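Side-chain contacts in DegQ (Legionella fallonii, PDB 3PV2), which is an HtrA-family chaperone protease, probably acting on misfolded proteins, and builds a self-compartmentizing assembly of twelve subunits: residues N27-I32 against T107-R112; L103-V106 against R112-K115; S123-A128 against I239-D244. All coordinates share one frame; numbering follows the deposited sequence.

Contact 1. Residues N27-I32 against T107-R112; sequences NIMPAI and TLQDGR
Pro-30 and Gln-109 approach each other with CA atoms 5.6 Å apart, where the 3-10 turn that follows helix 22-28 meets the type I turn from Leu-108 to Gly-111. With CG anti to its backbone N (chi1 177°), Gln-109 reaches out along the ring of Pro-30, the two side chains running alongside each other in the same direction. Both ends of its amide lie against carbon: OE1 3.5 Å from Met-29 CB, NE2 4.0 Å from Pro-30 CG. Pro-30 has no N-H to give to OE1, which here meets the ring and Met-29 CB by packing alone. The polar link is a water, which donates to Pro-30 O (3.0 Å) and Ile-32 O (2.7 Å) and accepts from Gln-109 N (2.8 Å). The turn joins strands 101-107 and 113-122 of the first six-stranded barrel of the trypsin fold, while 27-32 leads into strand 32-40, which closes that barrel. Gly-111 suits the turn because its phi is positive (104°). Across the glycine, Asp-110 OD1 accepts from Arg-112 N in an Asx turn. Arg-112 NE and NH2 both give to Asp-110 OD2, side-on, while NH1 bonds to Lys-135 O and Leu-108 CD1 lies over one guanidinium face.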
# COMPACT_ATOMS: atom_id res chain seq x y z
N ASN B 27 58.67 -8.82 -9.04
CA ASN B 27 59.12 -9.85 -9.97
C ASN B 27 58.04 -10.82 -10.43
O ASN B 27 58.19 -11.44 -11.44
CB ASN B 27 60.30 -10.62 -9.35
CG ASN B 27 61.63 -9.82 -9.39
OD1 ASN B 27 62.52 -10.06 -8.58
ND2 ASN B 27 61.76 -8.88 -10.35
N ILE B 28 56.94 -10.95 -9.71
CA ILE B 28 55.87 -11.88 -10.07
C ILE B 28 54.70 -11.20 -10.78
O ILE B 28 53.92 -11.82 -11.49
CB ILE B 28 55.42 -12.67 -8.84
CG1 ILE B 28 54.71 -11.79 -7.82
CG2 ILE B 28 56.66 -13.28 -8.19
CD1 ILE B 28 53.75 -12.56 -6.83
N MET B 29 54.58 -9.89 -10.64
CA MET B 29 53.53 -9.13 -11.32
C MET B 29 53.37 -9.42 -12.81
O MET B 29 52.27 -9.48 -13.29
CB MET B 29 53.76 -7.62 -11.18
CG MET B 29 53.32 -7.00 -9.88
SD MET B 29 53.65 -5.18 -9.96
CE MET B 29 54.01 -4.74 -8.23
N PRO B 30 54.47 -9.60 -13.56
CA PRO B 30 54.18 -9.92 -14.97
C PRO B 30 53.39 -11.23 -15.20
O PRO B 30 52.94 -11.47 -16.32
CB PRO B 30 55.54 -9.99 -15.62
CG PRO B 30 56.49 -9.27 -14.66
CD PRO B 30 55.90 -9.37 -13.30
N ALA B 31 53.20 -12.04 -14.17
CA ALA B 31 52.50 -13.31 -14.35
C ALA B 31 51.00 -13.12 -14.23
O ALA B 31 50.24 -14.00 -14.61
CB ALA B 31 53.00 -14.33 -13.36
N ILE B 32 50.57 -11.98 -13.67
CA ILE B 32 49.18 -11.74 -13.31
C ILE B 32 48.52 -10.91 -14.40
O ILE B 32 49.02 -9.84 -14.74
CB ILE B 32 49.08 -10.91 -12.08
CG1 ILE B 32 50.00 -11.47 -10.97
CG2 ILE B 32 47.60 -10.86 -11.55
CD1 ILE B 32 49.81 -12.93 -10.66
N THR B 107 44.77 -9.22 -20.98
CA THR B 107 45.73 -8.11 -20.98
C THR B 107 46.90 -8.32 -20.04
O THR B 107 46.72 -8.55 -18.85
CB THR B 107 45.06 -6.78 -20.58
OG1 THR B 107 43.88 -6.57 -21.36
CG2 THR B 107 46.05 -5.55 -20.74
N LEU B 108 48.09 -8.19 -20.55
CA LEU B 108 49.30 -8.37 -19.79
C LEU B 108 49.71 -7.07 -19.19
O LEU B 108 49.33 -6.00 -19.63
CB LEU B 108 50.46 -8.82 -20.70
CG LEU B 108 50.28 -10.03 -21.59
CD1 LEU B 108 51.60 -10.39 -22.33
CD2 LEU B 108 49.75 -11.24 -20.82
N GLN B 109 50.62 -7.15 -18.25
CA GLN B 109 51.11 -5.98 -17.61
C GLN B 109 51.81 -5.08 -18.61
O GLN B 109 51.65 -3.89 -18.56
CB GLN B 109 52.07 -6.43 -16.54
CG GLN B 109 52.74 -5.33 -15.83
CD GLN B 109 54.09 -5.76 -15.37
OE1 GLN B 109 54.34 -5.92 -14.16
NE2 GLN B 109 54.99 -6.00 -16.33
N ASP B 110 52.54 -5.66 -19.56
CA ASP B 110 53.25 -4.88 -20.56
C ASP B 110 52.34 -4.18 -21.58
O ASP B 110 52.80 -3.46 -22.44
CB ASP B 110 54.34 -5.71 -21.26
CG ASP B 110 53.78 -6.73 -22.21
OD1 ASP B 110 52.68 -6.51 -22.73
OD2 ASP B 110 54.46 -7.75 -22.45
N GLY B 111 51.04 -4.43 -21.50
CA GLY B 111 50.07 -3.74 -22.34
C GLY B 111 49.46 -4.48 -23.53
O GLY B 111 48.47 -4.02 -24.10
N ARG B 112 50.00 -5.62 -23.91
CA ARG B 112 49.44 -6.33 -25.06
C ARG B 112 48.06 -6.88 -24.69
O ARG B 112 47.90 -7.36 -23.57
CB ARG B 112 50.35 -7.49 -25.44
CG ARG B 112 51.76 -7.10 -25.82
CD ARG B 112 52.60 -8.33 -26.18
NE ARG B 112 53.38 -8.82 -25.04
CZ ARG B 112 53.94 -10.03 -24.94
NH1 ARG B 112 53.83 -10.91 -25.93
NH2 ARG B 112 54.62 -10.36 -23.84
O HOH W 1 50.69 -9.56 -16.85

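Contact 2. Residues L103-V106 against R112-K115; sequences LITV and RRLK
Thr-105 and Arg-113 meet because each side chain is turned for it: Thr-105 swings CG2 to the side across from its backbone N, while Arg-113 bends at chi2 (-108°) and again at chi3 (-72°), which folds its guanidinium back over the neighbouring strand. The methyl CG2 of Thr-105 then sits over the centre of one guanidinium face, 3.9 Å from Arg-113 NH1, with the two side chains crossing at about a right angle. A threonine serves well here, since its small methyl can lie flat against the guanidinium face. A water adds a second link, donating to Thr-105 O (2.8 Å) and accepting a weak bond from Arg-113 NH1. Arg-113 NE is satisfied elsewhere, by Arg-401 O of a neighbouring subunit, so the bent arginine also takes part in the assembly. The backbones are joined by the hydrogen-bonded pair Val-106 and Leu-114. Val-106 N gives to Leu-114 O at 2.7 Å, and Leu-114 N gives to Val-106 O, also at 2.7 Å and nearly straight at 174°. Each of these carbonyls also receives a CA-H contact, Thr-105 CA to Leu-114 O and Arg-113 CA to Val-106 O, both 3.4 Å. Next along, Thr-105 and Lys-115 form a non-hydrogen-bonded pair on the opposite face of the sheet from Val-106 and Leu-114. Beta-branched Ile-104, Thr-105 and Val-106 favour the extended backbone, and Ile-104 and Val-106 pack on strand 32-40, while a water that accepts from Ile-104 N also takes a weak bond from NZ of exposed Lys-115. Such pairing is characteristic of an antiparallel beta hairpin, here strands 101-107 and 113-122 in the first barrel of a trypsin-like protease domain.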
# COMPACT_ATOMS: atom_id res chain seq x y z
N LEU B 103 33.53 -14.21 -26.01
CA LEU B 103 34.83 -13.65 -26.22
C LEU B 103 35.62 -13.49 -24.89
O LEU B 103 35.06 -13.10 -23.88
CB LEU B 103 34.56 -12.28 -26.82
CG LEU B 103 35.39 -11.76 -27.94
CD1 LEU B 103 34.44 -11.09 -28.96
CD2 LEU B 103 36.40 -10.79 -27.32
N ILE B 104 36.92 -13.77 -24.95
CA ILE B 104 37.81 -13.61 -23.84
C ILE B 104 39.12 -13.00 -24.26
O ILE B 104 39.88 -13.59 -25.04
CB ILE B 104 38.17 -14.95 -23.18
CG1 ILE B 104 36.94 -15.86 -23.04
CG2 ILE B 104 38.81 -14.69 -21.83
CD1 ILE B 104 37.27 -17.26 -22.65
N THR B 105 39.42 -11.87 -23.66
CA THR B 105 40.59 -11.09 -24.00
C THR B 105 41.47 -10.94 -22.76
O THR B 105 41.02 -10.51 -21.67
CB THR B 105 40.16 -9.73 -24.61
OG1 THR B 105 39.21 -9.97 -25.64
CG2 THR B 105 41.31 -9.01 -25.20
N VAL B 106 42.74 -11.29 -22.94
CA VAL B 106 43.69 -11.22 -21.86
C VAL B 106 44.57 -10.01 -22.03
O VAL B 106 45.08 -9.80 -23.12
CB VAL B 106 44.49 -12.53 -21.81
CG1 VAL B 106 45.74 -12.39 -21.00
CG2 VAL B 106 43.58 -13.66 -21.25
N ARG B 112 50.00 -5.62 -23.91
CA ARG B 112 49.44 -6.33 -25.06
C ARG B 112 48.06 -6.88 -24.69
O ARG B 112 47.90 -7.36 -23.57
CB ARG B 112 50.35 -7.49 -25.44
CG ARG B 112 51.76 -7.10 -25.82
CD ARG B 112 52.60 -8.33 -26.18
NE ARG B 112 53.38 -8.82 -25.04
CZ ARG B 112 53.94 -10.03 -24.94
NH1 ARG B 112 53.83 -10.91 -25.93
NH2 ARG B 112 54.62 -10.36 -23.84
N ARG B 113 47.08 -6.79 -25.61
CA ARG B 113 45.73 -7.35 -25.42
C ARG B 113 45.62 -8.57 -26.32
O ARG B 113 45.67 -8.43 -27.54
CB ARG B 113 44.61 -6.37 -25.77
CG ARG B 113 44.56 -5.07 -24.97
CD ARG B 113 43.38 -5.04 -23.98
NE ARG B 113 42.08 -4.89 -24.63
CZ ARG B 113 40.89 -5.29 -24.14
NH1 ARG B 113 40.77 -5.92 -22.96
NH2 ARG B 113 39.80 -5.09 -24.87
N LEU B 114 45.50 -9.77 -25.74
CA LEU B 114 45.53 -11.02 -26.52
C LEU B 114 44.20 -11.74 -26.52
O LEU B 114 43.51 -11.82 -25.48
CB LEU B 114 46.60 -11.96 -25.99
CG LEU B 114 47.98 -11.33 -26.07
CD1 LEU B 114 48.92 -12.01 -25.12
CD2 LEU B 114 48.53 -11.34 -27.56
N LYS B 115 43.82 -12.27 -27.69
CA LYS B 115 42.67 -13.14 -27.79
C LYS B 115 42.99 -14.46 -27.08
O LYS B 115 44.05 -15.03 -27.27
CB LYS B 115 42.40 -13.37 -29.26
CG LYS B 115 41.16 -14.13 -29.62
CD LYS B 115 40.88 -13.98 -31.14
CE LYS B 115 40.20 -15.22 -31.67
NZ LYS B 115 39.19 -15.71 -30.66
O HOH W 2 38.70 -15.09 -27.35
O HOH W 3 41.82 -7.97 -20.83

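Contact 3. Residues S123-A128 against I239-D244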
# COMPACT_ATOMS: atom_id res chain seq x y z
N SER B 123 33.54 -26.48 -13.20
CA SER B 123 32.70 -25.67 -12.28
C SER B 123 32.77 -26.15 -10.85
O SER B 123 32.78 -25.33 -9.92
CB SER B 123 31.23 -25.58 -12.73
OG SER B 123 30.67 -26.85 -12.96
N GLU B 124 32.87 -27.45 -10.66
CA GLU B 124 33.00 -27.96 -9.32
C GLU B 124 34.19 -27.34 -8.53
O GLU B 124 34.04 -26.96 -7.38
CB GLU B 124 32.98 -29.50 -9.29
CG GLU B 124 32.50 -30.02 -7.89
CD GLU B 124 32.87 -31.48 -7.60
OE1 GLU B 124 33.17 -31.81 -6.44
OE2 GLU B 124 32.86 -32.29 -8.55
N THR B 125 35.36 -27.19 -9.14
CA THR B 125 36.47 -26.55 -8.44
C THR B 125 36.62 -25.06 -8.76
O THR B 125 37.53 -24.40 -8.24
CB THR B 125 37.78 -27.23 -8.80
OG1 THR B 125 37.90 -27.25 -10.22
CG2 THR B 125 37.82 -28.64 -8.34
N ASP B 126 35.73 -24.55 -9.62
CA ASP B 126 35.77 -23.18 -10.12
C ASP B 126 37.12 -22.79 -10.69
O ASP B 126 37.62 -21.70 -10.38
CB ASP B 126 35.36 -22.16 -9.01
CG ASP B 126 34.99 -20.79 -9.60
OD1 ASP B 126 34.73 -20.71 -10.83
OD2 ASP B 126 34.99 -19.81 -8.87
N LEU B 127 37.67 -23.64 -11.57
CA LEU B 127 38.87 -23.36 -12.32
C LEU B 127 38.65 -23.43 -13.82
O LEU B 127 37.76 -24.13 -14.30
CB LEU B 127 39.98 -24.35 -11.97
CG LEU B 127 40.39 -24.23 -10.50
CD1 LEU B 127 41.25 -25.50 -10.19
CD2 LEU B 127 41.12 -22.87 -10.29
N ALA B 128 39.46 -22.68 -14.56
CA ALA B 128 39.43 -22.73 -16.02
C ALA B 128 40.81 -22.47 -16.51
O ALA B 128 41.56 -21.77 -15.87
CB ALA B 128 38.50 -21.73 -16.56
N ILE B 239 46.95 -24.38 -4.62
CA ILE B 239 47.59 -24.53 -5.88
C ILE B 239 47.79 -26.01 -6.25
O ILE B 239 47.76 -26.36 -7.43
CB ILE B 239 48.93 -23.80 -5.90
CG1 ILE B 239 49.50 -23.72 -7.31
CG2 ILE B 239 49.90 -24.52 -5.03
CD1 ILE B 239 48.64 -22.98 -8.24
N ASN B 240 48.00 -26.87 -5.25
CA ASN B 240 48.30 -28.28 -5.56
C ASN B 240 47.12 -28.93 -6.28
O ASN B 240 47.29 -29.64 -7.26
CB ASN B 240 48.63 -29.05 -4.29
CG ASN B 240 50.01 -28.78 -3.79
OD1 ASN B 240 50.77 -27.94 -4.30
ND2 ASN B 240 50.37 -29.52 -2.77
N MET B 241 45.93 -28.66 -5.80
CA MET B 241 44.75 -29.05 -6.52
C MET B 241 44.66 -28.35 -7.87
O MET B 241 44.29 -28.98 -8.87
CB MET B 241 43.54 -28.68 -5.73
CG MET B 241 42.29 -29.26 -6.27
SD MET B 241 40.93 -28.67 -5.25
CE MET B 241 40.21 -27.49 -6.40
N VAL B 242 45.00 -27.06 -7.91
CA VAL B 242 44.99 -26.35 -9.18
C VAL B 242 45.88 -27.03 -10.23
O VAL B 242 45.42 -27.25 -11.32
CB VAL B 242 45.37 -24.86 -9.04
CG1 VAL B 242 45.50 -24.22 -10.41
CG2 VAL B 242 44.33 -24.18 -8.20
N LYS B 243 47.12 -27.35 -9.90
CA LYS B 243 48.06 -28.05 -10.79
C LYS B 243 47.45 -29.31 -11.42
O LYS B 243 47.62 -29.59 -12.62
CB LYS B 243 49.31 -28.53 -10.03
CG LYS B 243 50.32 -27.45 -9.56
CD LYS B 243 51.70 -28.02 -9.03
CE LYS B 243 51.62 -29.43 -8.36
NZ LYS B 243 52.94 -29.91 -7.78
N ASP B 244 46.74 -30.08 -10.61
CA ASP B 244 46.25 -31.34 -11.10
C ASP B 244 44.96 -31.17 -11.92
O ASP B 244 44.79 -31.87 -12.95
CB ASP B 244 46.20 -32.34 -9.95
CG ASP B 244 47.61 -32.51 -9.28
OD1 ASP B 244 48.37 -31.50 -9.18
OD2 ASP B 244 47.97 -33.64 -8.86
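Met-241 lays its terminal methyl CE against Thr-125, 3.3 Å from CG2 and 3.4 Å from CB, closer than carbon atoms usually pack. It gets there by running extended from the helix, CG trans to the main-chain nitrogen (chi1 -170°), and then turning at chi3 (107°). Flexible and unbranched, methionine suits such a reach. Beside it Leu-127 and Val-242 cross obliquely, with Val-242 CG2 3.9 Å from Leu-127 CD1 and 4.0 Å from Leu-127 CD2; the branched ends spread the contact over two methyls. All four side chains are buried, and no hydrogen bond links the segments. The packing joins the two halves of the trypsin fold: 123-128 connects neighbouring strands of the first barrel, while helix 239-252 follows the last strand of the second, and Val-242 also packs on Ile-219 and Ile-237 there. Thr-125 gives its methyl to Met-241, and its hydroxyl OG1 is hydrogen-bonded to Asp-122 OD2. Asp-126, with a positive phi of 52°, shares a G1 bulge with Leu-127 opposite Asp-122. Its carboxylate OD2 is hydrogen-bonded to His-96 ND1, consistent with the Asp-His pair of the catalytic triad of trypsin-like proteases.

In the fold
Contacts 1 and 2 share one hairpin: contact 1 sets its turn against 27-32, contact 2 pairs its strands, Arg-112 belongs to both, and their centres lie 13 Å apart. They touch where Thr-107 OG1 comes within 3.1 Å of Arg-113 CD and where Leu-108 packs on Leu-114. Contact 3 stands apart, its centre about 22 Å from each of the others, though strands 113-122 and 127-131 are neighbours in the same barrel and the nearest atoms of contacts 2 and 3 are about 8 Å apart. The probable catalytic pair, Asp-126 and His-96, lies at contact 3, whereas other subunits of the assembly pack against contacts 1 and 2.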